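Local coordinates for YjeF-related protein (Enterococcus faecalis, PDB 2R3B) that probably dehydrates the S-form of NAD(P)HX at the expense of ADP, restoring NADH or NADPH from its damaged hydrate, at residues B[164-176]-B[192-206]. Residues are numbered along the deposited sequence; the frame is centred on the assembly and turned at random. Where two conformers were deposited one is given.
With EDO (1,2-ethanediol), chain O; EDO (1,2-ethanediol), chain P.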
loop_
_atom_site.group_PDB
_atom_site.type_symbol
_atom_site.label_atom_id
_atom_site.label_comp_id
_atom_site.label_asym_id
_atom_site.label_seq_id
_atom_site.Cartn_x
_atom_site.Cartn_y
_atom_site.Cartn_z
ATOM N N PRO B 164 -33.073 13.838 17.815
ATOM C CA PRO B 164 -32.634 14.485 16.571
ATOM C C PRO B 164 -31.558 15.547 16.731
ATOM O O PRO B 164 -30.834 15.834 15.769
ATOM C CB PRO B 164 -33.923 15.088 16.022
ATOM C CG PRO B 164 -34.753 15.336 17.220
ATOM C CD PRO B 164 -34.456 14.223 18.170
ATOM N N GLU B 165 -31.430 16.099 17.932
ATOM C CA GLU B 165 -30.538 17.217 18.172
ATOM C C GLU B 165 -29.063 16.884 17.918
ATOM O O GLU B 165 -28.283 17.778 17.552
ATOM C CB GLU B 165 -30.699 17.753 19.600
ATOM C CG GLU B 165 -30.325 16.809 20.712
ATOM C CD GLU B 165 -31.436 15.828 21.204
ATOM O OE1 GLU B 165 -32.485 15.590 20.545
ATOM O OE2 GLU B 165 -31.223 15.257 22.296
ATOM N N LYS B 166 -28.670 15.622 18.096
ATOM C CA LYS B 166 -27.294 15.243 17.730
ATOM C C LYS B 166 -27.211 14.410 16.451
ATOM O O LYS B 166 -26.201 13.750 16.211
ATOM C CB LYS B 166 -26.553 14.567 18.880
ATOM C CG LYS B 166 -26.044 15.562 19.965
ATOM C CD LYS B 166 -25.191 14.821 20.968
ATOM C CE LYS B 166 -24.481 15.709 21.891
ATOM N NZ LYS B 166 -25.475 16.577 22.578
ATOM N N VAL B 167 -28.239 14.475 15.615
ATOM C CA VAL B 167 -28.153 13.881 14.275
ATOM C C VAL B 167 -27.689 14.949 13.297
ATOM O O VAL B 167 -28.130 16.136 13.373
ATOM C CB VAL B 167 -29.478 13.277 13.827
ATOM C CG1 VAL B 167 -29.344 12.627 12.422
ATOM C CG2 VAL B 167 -29.963 12.250 14.876
ATOM N N VAL B 168 -26.765 14.544 12.422
ATOM C CA VAL B 168 -26.193 15.425 11.374
ATOM C C VAL B 168 -26.457 14.706 10.048
ATOM O O VAL B 168 -25.967 13.598 9.833
ATOM C CB VAL B 168 -24.697 15.652 11.551
ATOM C CG1 VAL B 168 -24.138 16.617 10.470
ATOM C CG2 VAL B 168 -24.366 16.124 12.972
ATOM N N PHE B 169 -27.240 15.310 9.161
ATOM C CA PHE B 169 -27.396 14.793 7.789
ATOM C C PHE B 169 -26.447 15.529 6.868
ATOM O O PHE B 169 -26.292 16.753 6.975
ATOM C CB PHE B 169 -28.807 14.986 7.244
ATOM C CG PHE B 169 -29.857 14.200 7.952
ATOM C CD1 PHE B 169 -30.509 14.732 9.051
ATOM C CD2 PHE B 169 -30.208 12.937 7.521
ATOM C CE1 PHE B 169 -31.504 14.024 9.699
ATOM C CE2 PHE B 169 -31.203 12.233 8.150
ATOM C CZ PHE B 169 -31.856 12.768 9.253
ATOM N N THR B 170 -25.806 14.804 5.958
ATOM C CA THR B 170 -24.903 15.441 5.000
ATOM C C THR B 170 -25.294 15.238 3.520
ATOM O O THR B 170 -24.525 14.645 2.757
ATOM C CB THR B 170 -23.486 14.921 5.229
ATOM O OG1 THR B 170 -23.496 13.496 5.119
ATOM C CG2 THR B 170 -22.982 15.285 6.637
ATOM N N PRO B 171 -26.496 15.714 3.111
ATOM C CA PRO B 171 -26.993 15.441 1.779
ATOM C C PRO B 171 -26.419 16.345 0.700
ATOM O O PRO B 171 -26.131 17.511 0.968
ATOM C CB PRO B 171 -28.486 15.759 1.917
ATOM C CG PRO B 171 -28.531 16.873 2.913
ATOM C CD PRO B 171 -27.475 16.479 3.907
ATOM N N HIS B 172 -26.239 15.801 -0.500
ATOM C CA HIS B 172 -26.109 16.665 -1.663
ATOM C C HIS B 172 -27.533 17.080 -2.056
ATOM O O HIS B 172 -28.498 16.662 -1.428
ATOM C CB HIS B 172 -25.289 16.023 -2.800
ATOM C CG HIS B 172 -25.832 14.729 -3.327
ATOM N ND1 HIS B 172 -27.160 14.550 -3.646
ATOM C CD2 HIS B 172 -25.209 13.570 -3.650
ATOM C CE1 HIS B 172 -27.341 13.330 -4.121
ATOM N NE2 HIS B 172 -26.169 12.716 -4.144
ATOM N N GLN B 173 -27.667 17.932 -3.056
ATOM C CA GLN B 173 -28.981 18.527 -3.382
ATOM C C GLN B 173 -30.115 17.530 -3.681
ATOM O O GLN B 173 -31.256 17.751 -3.255
ATOM C CB GLN B 173 -28.817 19.614 -4.473
ATOM C CG GLN B 173 -28.089 20.875 -3.897
ATOM C CD GLN B 173 -27.392 21.788 -4.937
ATOM O OE1 GLN B 173 -26.397 21.407 -5.588
ATOM N NE2 GLN B 173 -27.875 23.019 -5.035
HETATM N N MSE B 174 -29.821 16.427 -4.352
HETATM C CA MSE B 174 -30.864 15.451 -4.666
HETATM C C MSE B 174 -31.225 14.600 -3.442
HETATM O O MSE B 174 -32.385 14.238 -3.248
HETATM C CB MSE B 174 -30.457 14.593 -5.864
HETATM C CG MSE B 174 -30.394 15.379 -7.179
HETATM SE SE MSE B 174 -32.100 16.228 -7.689
HETATM C CE MSE B 174 -33.075 14.663 -8.251
ATOM N N GLU B 175 -30.247 14.316 -2.588
ATOM C CA GLU B 175 -30.535 13.631 -1.330
ATOM C C GLU B 175 -31.402 14.528 -0.471
ATOM O O GLU B 175 -32.340 14.047 0.180
ATOM C CB GLU B 175 -29.229 13.221 -0.609
ATOM C CG GLU B 175 -28.556 11.989 -1.205
ATOM C CD GLU B 175 -27.033 11.894 -0.972
ATOM O OE1 GLU B 175 -26.410 12.837 -0.435
ATOM O OE2 GLU B 175 -26.450 10.848 -1.349
ATOM N N TRP B 176 -31.117 15.834 -0.467
ATOM C CA TRP B 176 -31.928 16.785 0.310
ATOM C C TRP B 176 -33.369 16.902 -0.224
ATOM O O TRP B 176 -34.312 17.036 0.553
ATOM C CB TRP B 176 -31.274 18.159 0.273
ATOM C CG TRP B 176 -31.924 19.227 1.075
ATOM C CD1 TRP B 176 -32.172 20.488 0.639
ATOM C CD2 TRP B 176 -32.393 19.180 2.442
ATOM N NE1 TRP B 176 -32.715 21.229 1.631
ATOM C CE2 TRP B 176 -32.888 20.459 2.743
ATOM C CE3 TRP B 176 -32.421 18.194 3.447
ATOM C CZ2 TRP B 176 -33.398 20.788 3.975
ATOM C CZ3 TRP B 176 -32.964 18.508 4.665
ATOM C CH2 TRP B 176 -33.456 19.798 4.929
ATOM N N ASN B 192 -35.124 25.814 3.131
ATOM C CA ASN B 192 -34.116 24.924 3.724
ATOM C C ASN B 192 -34.134 25.007 5.231
ATOM O O ASN B 192 -34.165 23.998 5.919
ATOM C CB ASN B 192 -32.697 25.246 3.206
ATOM C CG ASN B 192 -32.479 24.854 1.755
ATOM O OD1 ASN B 192 -33.237 24.075 1.165
ATOM N ND2 ASN B 192 -31.422 25.401 1.168
ATOM N N GLN B 193 -34.154 26.211 5.772
ATOM C CA GLN B 193 -34.184 26.377 7.225
ATOM C C GLN B 193 -35.449 25.804 7.863
ATOM O O GLN B 193 -35.416 25.200 8.952
ATOM C CB GLN B 193 -34.042 27.853 7.588
ATOM C CG GLN B 193 -33.942 28.118 9.066
ATOM C CD GLN B 193 -32.639 27.652 9.659
ATOM O OE1 GLN B 193 -32.576 26.624 10.348
ATOM N NE2 GLN B 193 -31.593 28.390 9.395
ATOM N N ARG B 194 -36.575 26.003 7.203
ATOM C CA ARG B 194 -37.836 25.496 7.731
ATOM C C ARG B 194 -37.810 23.971 7.805
ATOM O O ARG B 194 -38.332 23.364 8.745
ATOM C CB ARG B 194 -38.968 25.946 6.825
ATOM C CG ARG B 194 -40.353 25.630 7.374
ATOM C CD ARG B 194 -41.459 26.385 6.617
ATOM N NE ARG B 194 -41.126 27.801 6.431
ATOM C CZ ARG B 194 -40.827 28.375 5.267
ATOM N NH1 ARG B 194 -40.824 27.678 4.139
ATOM N NH2 ARG B 194 -40.524 29.670 5.229
ATOM N N GLN B 195 -37.210 23.353 6.800
ATOM C CA GLN B 195 -37.191 21.895 6.722
ATOM C C GLN B 195 -36.137 21.337 7.685
ATOM O O GLN B 195 -36.332 20.270 8.276
ATOM C CB GLN B 195 -36.984 21.426 5.287
ATOM C CG GLN B 195 -38.169 21.647 4.370
ATOM C CD GLN B 195 -39.435 21.074 4.951
ATOM O OE1 GLN B 195 -39.494 19.888 5.289
ATOM N NE2 GLN B 195 -40.450 21.921 5.112
ATOM N N GLN B 196 -35.047 22.072 7.893
ATOM C CA GLN B 196 -34.163 21.765 9.017
ATOM C C GLN B 196 -34.920 21.758 10.333
ATOM O O GLN B 196 -34.747 20.861 11.154
ATOM C CB GLN B 196 -33.021 22.765 9.148
ATOM C CG GLN B 196 -32.119 22.503 10.358
ATOM C CD GLN B 196 -32.633 23.068 11.650
ATOM O OE1 GLN B 196 -33.296 24.119 11.660
ATOM N NE2 GLN B 196 -32.316 22.395 12.771
ATOM N N ALA B 197 -35.723 22.800 10.556
ATOM C CA ALA B 197 -36.440 22.968 11.815
ATOM C C ALA B 197 -37.428 21.836 12.064
ATOM O O ALA B 197 -37.592 21.382 13.196
ATOM C CB ALA B 197 -37.167 24.325 11.830
ATOM N N LYS B 198 -38.050 21.368 11.003
ATOM C CA LYS B 198 -39.008 20.271 11.075
ATOM C C LYS B 198 -38.345 18.981 11.549
ATOM O O LYS B 198 -38.917 18.251 12.360
ATOM C CB LYS B 198 -39.669 20.082 9.704
ATOM C CG LYS B 198 -40.616 18.904 9.613
ATOM C CD LYS B 198 -41.349 18.893 8.295
ATOM C CE LYS B 198 -42.323 17.717 8.205
ATOM N NZ LYS B 198 -43.122 17.781 6.938
ATOM N N LEU B 199 -37.131 18.710 11.063
ATOM C CA LEU B 199 -36.333 17.573 11.551
ATOM C C LEU B 199 -35.736 17.753 12.940
ATOM O O LEU B 199 -35.619 16.787 13.687
ATOM C CB LEU B 199 -35.217 17.250 10.538
ATOM C CG LEU B 199 -35.685 16.580 9.253
ATOM C CD1 LEU B 199 -34.691 16.782 8.098
ATOM C CD2 LEU B 199 -35.923 15.094 9.550
ATOM N N GLY B 200 -35.322 18.962 13.295
ATOM C CA GLY B 200 -34.641 19.184 14.561
ATOM C C GLY B 200 -33.184 18.743 14.564
ATOM O O GLY B 200 -32.577 18.556 15.628
ATOM N N SER B 201 -32.615 18.585 13.365
ATOM C CA SER B 201 -31.259 18.069 13.189
ATOM C C SER B 201 -30.413 19.075 12.439
ATOM O O SER B 201 -30.923 20.076 11.940
ATOM C CB SER B 201 -31.329 16.755 12.390
ATOM O OG SER B 201 -32.049 15.782 13.138
ATOM N N THR B 202 -29.115 18.810 12.336
ATOM C CA THR B 202 -28.235 19.659 11.558
ATOM C C THR B 202 -28.237 19.158 10.133
ATOM O O THR B 202 -28.183 17.938 9.882
ATOM C CB THR B 202 -26.816 19.621 12.111
ATOM O OG1 THR B 202 -26.818 20.110 13.461
ATOM C CG2 THR B 202 -25.870 20.468 11.267
ATOM N N ILE B 203 -28.308 20.082 9.186
ATOM C CA ILE B 203 -28.236 19.736 7.777
ATOM C C ILE B 203 -27.003 20.381 7.156
ATOM O O ILE B 203 -26.917 21.592 7.065
ATOM C CB ILE B 203 -29.494 20.163 6.961
ATOM C CG1 ILE B 203 -30.798 19.763 7.689
ATOM C CG2 ILE B 203 -29.388 19.654 5.504
ATOM C CD1 ILE B 203 -30.959 18.257 7.915
ATOM N N VAL B 204 -26.040 19.555 6.728
ATOM C CA VAL B 204 -24.888 20.027 5.973
ATOM C C VAL B 204 -25.245 19.840 4.506
ATOM O O VAL B 204 -25.183 18.726 3.968
ATOM C CB VAL B 204 -23.600 19.251 6.320
ATOM C CG1 VAL B 204 -22.412 19.791 5.547
ATOM C CG2 VAL B 204 -23.337 19.269 7.819
ATOM N N LEU B 205 -25.696 20.924 3.867
ATOM C CA LEU B 205 -26.231 20.833 2.518
ATOM C C LEU B 205 -25.086 21.090 1.572
ATOM O O LEU B 205 -24.662 22.229 1.357
ATOM C CB LEU B 205 -27.396 21.813 2.308
ATOM C CG LEU B 205 -28.021 21.839 0.910
ATOM C CD1 LEU B 205 -28.458 20.418 0.480
ATOM C CD2 LEU B 205 -29.189 22.851 0.878
ATOM N N LYS B 206 -24.559 20.004 1.007
ATOM C CA LYS B 206 -23.307 20.075 0.267
ATOM C C LYS B 206 -23.535 20.654 -1.106
ATOM O O LYS B 206 -24.522 20.320 -1.757
ATOM C CB LYS B 206 -22.702 18.692 0.097
ATOM C CG LYS B 206 -22.339 18.062 1.430
ATOM C CD LYS B 206 -21.522 16.806 1.268
ATOM C CE LYS B 206 -22.242 15.739 0.497
ATOM N NZ LYS B 206 -21.348 14.558 0.447
HETATM C C1 EDO O . -29.953 20.489 15.767
HETATM O O1 EDO O . -29.400 20.394 17.081
HETATM C C2 EDO O . -29.307 21.653 15.036
HETATM O O2 EDO O . -28.948 22.634 16.034
HETATM C C1 EDO P . -26.756 19.172 19.892
HETATM O O1 EDO P . -26.158 19.120 21.197
HETATM C C2 EDO P . -26.715 20.582 19.318
HETATM O O2 EDO P . -25.431 21.200 19.513
HETATM O O HOH W 1 -27.110 18.020 15.062
HETATM O O HOH W 2 -25.198 19.186 -4.180
#
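The carbonyl oxygen of P164 accepts two hydrogen bonds from opposite faces of its plane: S201 OG reaches P164 O at 2.9 Å, and V167 N closes the turn before strand 167-170. That strand runs parallel to strand 202-205, with T202 N to V167 O, F169 N to T202 O and V204 N to F169 O laddering them; K206 N to P171 O continues the ladder. A water donates to E165 O and V167 O and accepts from T202 OG1. From helix 173-180 W176 is set against the sheet, I203 CG2 over one face of its six-membered ring, 4.0 Å from the centroid. With CG anti to the backbone N (chi1 -177°), the indole spans to helix 189-199, where W176 NE1 gives N192 OD1 a straight bond of 2.9 Å (171°), in the indole plane but above the amide plane. I203 CD1 also meets F169 CD1 at 3.7 Å, while L205 CD1 packs on W176 CB. On the other sheet face, V168 CG1 touches V204 CG2 against helix 252-269. H172 N bonds E175 OE1 in a capping box whose M174 N to H172 ND1 half is weak. In this two-helix beta-alpha-beta crossover, consistent with a ribokinase-like fold, the ladder brings H172, a predicted NADPHX-binding residue, near K206, beside G234 of the predicted AMP site.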